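Long-range contact in CRISPR-associated endoribonuclease Cas6 1 (Methanocaldococcus jannaschii DSM 2661, PDB 5YI6), which probably cleaves CRISPR transcripts as a metal-independent endoribonuclease, releasing the crRNAs that guide adaptive immunity against viruses and plasmids: residues Arg2-Thr13 against Ile83-Val95. Sequence-based numbering, arbitrary orientation.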
loop_
_atom_site.group_PDB
_atom_site.type_symbol
_atom_site.label_atom_id
_atom_site.label_comp_id
_atom_site.label_asym_id
_atom_site.label_seq_id
_atom_site.Cartn_x
_atom_site.Cartn_y
_atom_site.Cartn_z
ATOM N N ARG A 2 14.307 -11.459 12.262
ATOM C CA ARG A 2 13.414 -10.305 12.157
ATOM C C ARG A 2 13.971 -9.243 11.198
ATOM O O ARG A 2 14.968 -8.572 11.468
ATOM C CB ARG A 2 13.148 -9.710 13.541
ATOM C CG ARG A 2 12.238 -10.588 14.395
ATOM C CD ARG A 2 11.892 -9.958 15.742
ATOM N NE ARG A 2 10.512 -10.257 16.134
ATOM C CZ ARG A 2 10.146 -11.262 16.928
ATOM N NH1 ARG A 2 11.059 -12.084 17.440
ATOM N NH2 ARG A 2 8.860 -11.444 17.215
ATOM N N GLU A 3 13.283 -9.127 10.066
ATOM C CA GLU A 3 13.642 -8.266 8.948
ATOM C C GLU A 3 12.349 -7.972 8.195
ATOM O O GLU A 3 11.275 -8.441 8.584
ATOM C CB GLU A 3 14.712 -8.919 8.066
ATOM C CG GLU A 3 14.362 -10.314 7.583
ATOM C CD GLU A 3 15.478 -10.953 6.770
ATOM O OE1 GLU A 3 16.300 -10.211 6.188
ATOM O OE2 GLU A 3 15.544 -12.200 6.730
ATOM N N SER A 4 12.441 -7.209 7.108
ATOM C CA SER A 4 11.213 -6.892 6.387
ATOM C C SER A 4 10.822 -8.021 5.426
ATOM O O SER A 4 11.584 -8.962 5.167
ATOM C CB SER A 4 11.363 -5.563 5.632
ATOM O OG SER A 4 12.309 -5.648 4.577
ATOM N N MET A 5 9.615 -7.902 4.855
ATOM C CA MET A 5 9.216 -8.896 3.876
ATOM C C MET A 5 8.170 -8.283 2.958
ATOM O O MET A 5 7.286 -7.540 3.415
ATOM C CB MET A 5 8.660 -10.163 4.532
ATOM C CG MET A 5 8.391 -11.282 3.536
ATOM S SD MET A 5 7.958 -12.753 4.479
ATOM C CE MET A 5 7.912 -13.951 3.129
ATOM N N ARG A 6 8.314 -8.578 1.667
ATOM C CA ARG A 6 7.335 -8.229 0.644
ATOM C C ARG A 6 6.900 -9.501 -0.074
ATOM O O ARG A 6 7.741 -10.339 -0.426
ATOM C CB ARG A 6 7.909 -7.232 -0.375
ATOM C CG ARG A 6 6.933 -6.966 -1.555
ATOM C CD ARG A 6 7.471 -5.899 -2.528
ATOM N NE ARG A 6 7.598 -4.601 -1.835
ATOM C CZ ARG A 6 7.405 -3.421 -2.423
ATOM N NH1 ARG A 6 7.100 -3.358 -3.721
ATOM N NH2 ARG A 6 7.507 -2.288 -1.714
ATOM N N ILE A 7 5.588 -9.649 -0.302
ATOM C CA ILE A 7 5.082 -10.782 -1.062
ATOM C C ILE A 7 4.160 -10.281 -2.166
ATOM O O ILE A 7 3.547 -9.208 -2.091
ATOM C CB ILE A 7 4.357 -11.848 -0.203
ATOM C CG1 ILE A 7 3.150 -11.266 0.496
ATOM C CG2 ILE A 7 5.322 -12.484 0.877
ATOM C CD1 ILE A 7 1.844 -11.450 -0.224
ATOM N N GLU A 8 4.125 -11.053 -3.217
ATOM C CA GLU A 8 3.171 -10.917 -4.307
ATOM C C GLU A 8 2.144 -12.042 -4.196
ATOM O O GLU A 8 2.470 -13.211 -4.436
ATOM C CB GLU A 8 3.940 -10.990 -5.620
ATOM C CG GLU A 8 2.988 -11.050 -6.849
ATOM C CD GLU A 8 3.749 -11.406 -8.100
ATOM O OE1 GLU A 8 3.754 -12.597 -8.496
ATOM O OE2 GLU A 8 4.350 -10.487 -8.677
ATOM N N LEU A 9 0.898 -11.705 -3.876
ATOM C CA LEU A 9 -0.161 -12.696 -3.857
ATOM C C LEU A 9 -0.662 -12.863 -5.270
ATOM O O LEU A 9 -1.117 -11.884 -5.878
ATOM C CB LEU A 9 -1.364 -12.311 -3.004
ATOM C CG LEU A 9 -1.506 -12.471 -1.527
ATOM C CD1 LEU A 9 -2.999 -12.178 -1.202
ATOM C CD2 LEU A 9 -1.096 -13.902 -1.183
ATOM N N GLU A 10 -0.609 -14.103 -5.765
ATOM C CA GLU A 10 -1.089 -14.418 -7.103
ATOM C C GLU A 10 -2.548 -14.823 -6.996
ATOM O O GLU A 10 -2.864 -15.839 -6.365
ATOM C CB GLU A 10 -0.237 -15.556 -7.691
ATOM C CG GLU A 10 1.257 -15.208 -7.627
ATOM C CD GLU A 10 2.170 -16.259 -8.278
ATOM O OE1 GLU A 10 1.677 -17.305 -8.734
ATOM O OE2 GLU A 10 3.386 -16.025 -8.308
ATOM N N LEU A 11 -3.433 -14.033 -7.595
ATOM C CA LEU A 11 -4.865 -14.221 -7.489
ATOM C C LEU A 11 -5.422 -14.682 -8.830
ATOM O O LEU A 11 -4.894 -14.318 -9.884
ATOM C CB LEU A 11 -5.567 -12.915 -7.074
ATOM C CG LEU A 11 -5.041 -12.259 -5.788
ATOM C CD1 LEU A 11 -5.711 -10.885 -5.559
ATOM C CD2 LEU A 11 -5.338 -13.168 -4.618
ATOM N N GLN A 12 -6.534 -15.413 -8.780
ATOM C CA GLN A 12 -7.144 -15.919 -10.017
ATOM C C GLN A 12 -8.649 -15.799 -9.897
ATOM O O GLN A 12 -9.232 -16.324 -8.939
ATOM C CB GLN A 12 -6.740 -17.388 -10.253
ATOM C CG GLN A 12 -7.418 -18.032 -11.468
ATOM C CD GLN A 12 -6.683 -17.721 -12.742
ATOM O OE1 GLN A 12 -5.569 -18.191 -12.935
ATOM N NE2 GLN A 12 -7.301 -16.944 -13.631
ATOM N N THR A 13 -9.273 -15.102 -10.845
ATOM C CA THR A 13 -10.732 -15.055 -10.954
ATOM C C THR A 13 -11.115 -15.522 -12.366
ATOM O O THR A 13 -10.284 -16.064 -13.093
ATOM C CB THR A 13 -11.264 -13.660 -10.634
ATOM O OG1 THR A 13 -12.697 -13.700 -10.566
ATOM C CG2 THR A 13 -10.828 -12.624 -11.689
ATOM N N ILE A 83 1.979 -6.989 -0.923
ATOM C CA ILE A 83 1.781 -6.669 0.490
ATOM C C ILE A 83 3.156 -6.681 1.138
ATOM O O ILE A 83 3.966 -7.568 0.852
ATOM C CB ILE A 83 0.881 -7.688 1.227
ATOM C CG1 ILE A 83 -0.381 -8.033 0.416
ATOM C CG2 ILE A 83 0.521 -7.146 2.631
ATOM C CD1 ILE A 83 -1.349 -9.099 1.092
ATOM N N SER A 84 3.431 -5.697 1.989
ATOM C CA SER A 84 4.775 -5.652 2.575
ATOM C C SER A 84 4.727 -5.040 3.968
ATOM O O SER A 84 3.840 -4.243 4.297
ATOM C CB SER A 84 5.764 -4.861 1.716
ATOM O OG SER A 84 5.363 -3.494 1.611
ATOM N N SER A 85 5.748 -5.377 4.762
ATOM C CA SER A 85 5.861 -4.795 6.096
ATOM C C SER A 85 7.320 -4.850 6.532
ATOM O O SER A 85 8.034 -5.803 6.179
ATOM C CB SER A 85 4.986 -5.559 7.105
ATOM O OG SER A 85 5.151 -5.027 8.424
ATOM N N PRO A 86 7.783 -3.887 7.347
ATOM C CA PRO A 86 9.077 -4.094 8.016
ATOM C C PRO A 86 9.006 -5.207 9.057
ATOM O O PRO A 86 10.049 -5.608 9.574
ATOM C CB PRO A 86 9.387 -2.716 8.644
ATOM C CG PRO A 86 8.007 -2.049 8.838
ATOM C CD PRO A 86 7.205 -2.549 7.623
ATOM N N ASN A 87 7.809 -5.736 9.361
ATOM C CA ASN A 87 7.632 -6.841 10.308
ATOM C C ASN A 87 7.388 -8.136 9.533
ATOM O O ASN A 87 6.276 -8.379 9.038
ATOM C CB ASN A 87 6.465 -6.556 11.256
ATOM C CG ASN A 87 6.355 -7.606 12.355
ATOM O OD1 ASN A 87 6.537 -8.799 12.106
ATOM N ND2 ASN A 87 6.086 -7.165 13.569
ATOM N N ASN A 88 8.416 -8.988 9.430
ATOM C CA ASN A 88 8.242 -10.169 8.584
ATOM C C ASN A 88 7.322 -11.197 9.221
ATOM O O ASN A 88 6.702 -11.999 8.497
ATOM C CB ASN A 88 9.584 -10.802 8.207
ATOM C CG ASN A 88 10.298 -11.378 9.387
ATOM O OD1 ASN A 88 10.289 -10.799 10.471
ATOM N ND2 ASN A 88 10.933 -12.527 9.188
ATOM N N GLU A 89 7.224 -11.216 10.552
ATOM C CA GLU A 89 6.294 -12.149 11.183
ATOM C C GLU A 89 4.842 -11.822 10.841
ATOM O O GLU A 89 4.031 -12.730 10.651
ATOM C CB GLU A 89 6.499 -12.154 12.713
ATOM C CG GLU A 89 5.524 -13.078 13.446
ATOM C CD GLU A 89 5.787 -13.145 14.958
ATOM O OE1 GLU A 89 6.765 -12.513 15.431
ATOM O OE2 GLU A 89 4.996 -13.807 15.669
ATOM N N PHE A 90 4.484 -10.536 10.782
ATOM C CA PHE A 90 3.142 -10.172 10.333
ATOM C C PHE A 90 2.874 -10.734 8.948
ATOM O O PHE A 90 1.815 -11.324 8.689
ATOM C CB PHE A 90 2.963 -8.638 10.311
ATOM C CG PHE A 90 1.697 -8.199 9.608
ATOM C CD1 PHE A 90 0.457 -8.387 10.201
ATOM C CD2 PHE A 90 1.746 -7.636 8.334
ATOM C CE1 PHE A 90 -0.720 -8.006 9.546
ATOM C CE2 PHE A 90 0.573 -7.250 7.678
ATOM C CZ PHE A 90 -0.661 -7.435 8.294
ATOM N N ILE A 91 3.809 -10.518 8.031
ATOM C CA ILE A 91 3.590 -10.924 6.648
ATOM C C ILE A 91 3.490 -12.445 6.556
ATOM O O ILE A 91 2.603 -12.977 5.883
ATOM C CB ILE A 91 4.697 -10.375 5.725
ATOM C CG1 ILE A 91 4.623 -8.835 5.622
ATOM C CG2 ILE A 91 4.568 -10.982 4.304
ATOM C CD1 ILE A 91 3.378 -8.319 4.892
ATOM N N GLU A 92 4.391 -13.163 7.232
ATOM C CA GLU A 92 4.352 -14.633 7.160
ATOM C C GLU A 92 3.035 -15.171 7.727
ATOM O O GLU A 92 2.425 -16.076 7.147
ATOM C CB GLU A 92 5.538 -15.238 7.911
ATOM C CG GLU A 92 6.915 -14.930 7.301
ATOM C CD GLU A 92 7.294 -15.854 6.155
ATOM O OE1 GLU A 92 6.410 -16.563 5.603
ATOM O OE2 GLU A 92 8.491 -15.832 5.778
ATOM N N ASN A 93 2.607 -14.646 8.892
ATOM C CA ASN A 93 1.357 -15.109 9.487
ATOM C C ASN A 93 0.159 -14.796 8.605
ATOM O O ASN A 93 -0.740 -15.638 8.443
ATOM C CB ASN A 93 1.169 -14.462 10.861
ATOM C CG ASN A 93 2.020 -15.116 11.938
ATOM O OD1 ASN A 93 2.883 -15.930 11.655
ATOM N ND2 ASN A 93 1.827 -14.688 13.170
ATOM N N PHE A 94 0.109 -13.571 8.063
ATOM C CA PHE A 94 -1.014 -13.180 7.210
ATOM C C PHE A 94 -1.049 -14.039 5.943
ATOM O O PHE A 94 -2.117 -14.523 5.541
ATOM C CB PHE A 94 -0.907 -11.674 6.898
ATOM C CG PHE A 94 -2.115 -11.083 6.228
ATOM C CD1 PHE A 94 -3.363 -11.705 6.301
ATOM C CD2 PHE A 94 -2.004 -9.861 5.555
ATOM C CE1 PHE A 94 -4.485 -11.111 5.703
ATOM C CE2 PHE A 94 -3.115 -9.287 4.928
ATOM C CZ PHE A 94 -4.355 -9.926 5.013
ATOM N N VAL A 95 0.112 -14.264 5.319
ATOM C CA VAL A 95 0.161 -15.103 4.119
ATOM C C VAL A 95 -0.315 -16.522 4.433
ATOM O O VAL A 95 -1.082 -17.110 3.668
ATOM C CB VAL A 95 1.595 -15.124 3.536
ATOM C CG1 VAL A 95 1.819 -16.321 2.555
ATOM C CG2 VAL A 95 1.919 -13.822 2.825
#
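A trans first torsion (chi1 -173°) and an extended chain bring M5 across the E92 side chain at about a right angle, its SD 3.8 Å from CG2 of I91 and its methyl CE 3.3 Å from OE2 of E92, a flexible apolar chain suited to this partly exposed border. I7 has CG1 between its backbone N and carbonyl carbon (chi1 61°), which carries that branch to 3.7 Å from CG2 of V95, while the CG2 branch of I7 meets CG2 of I91. The I7 and I83 side chains lie side by side, CD1 against CG1; a beta-branched residue can touch strand neighbour and helix at once.

Four backbone hydrogen bonds join strands 5-12 and 83-85 antiparallel: M5 pairs with S85 and I7 with I83, the I7 N to I83 O bond being 2.9 Å long and nearly straight (171°). Between these pairs, R6 and S84 face the other side of the sheet, CB to CB 3.8 Å; there long, charged R6 reaches the E223 carboxylate in a salt bridge and Y222 O, while small S84 bonds E223 O through OG.

S85 suits the strand's end: its OG accepts from N87 N in an ST turn and also bonds F54 O. OD1 of the N87 side chain accepts from F90 N, capping the helix. Farther out, poorly ordered R2 reaches E89 in a salt bridge, NH2 to OE1 3.0 Å. The strand-turn-helix packed against a neighbouring central strand is characteristic of the ferredoxin-like (RAMP) fold of Cas6 N-terminal domains.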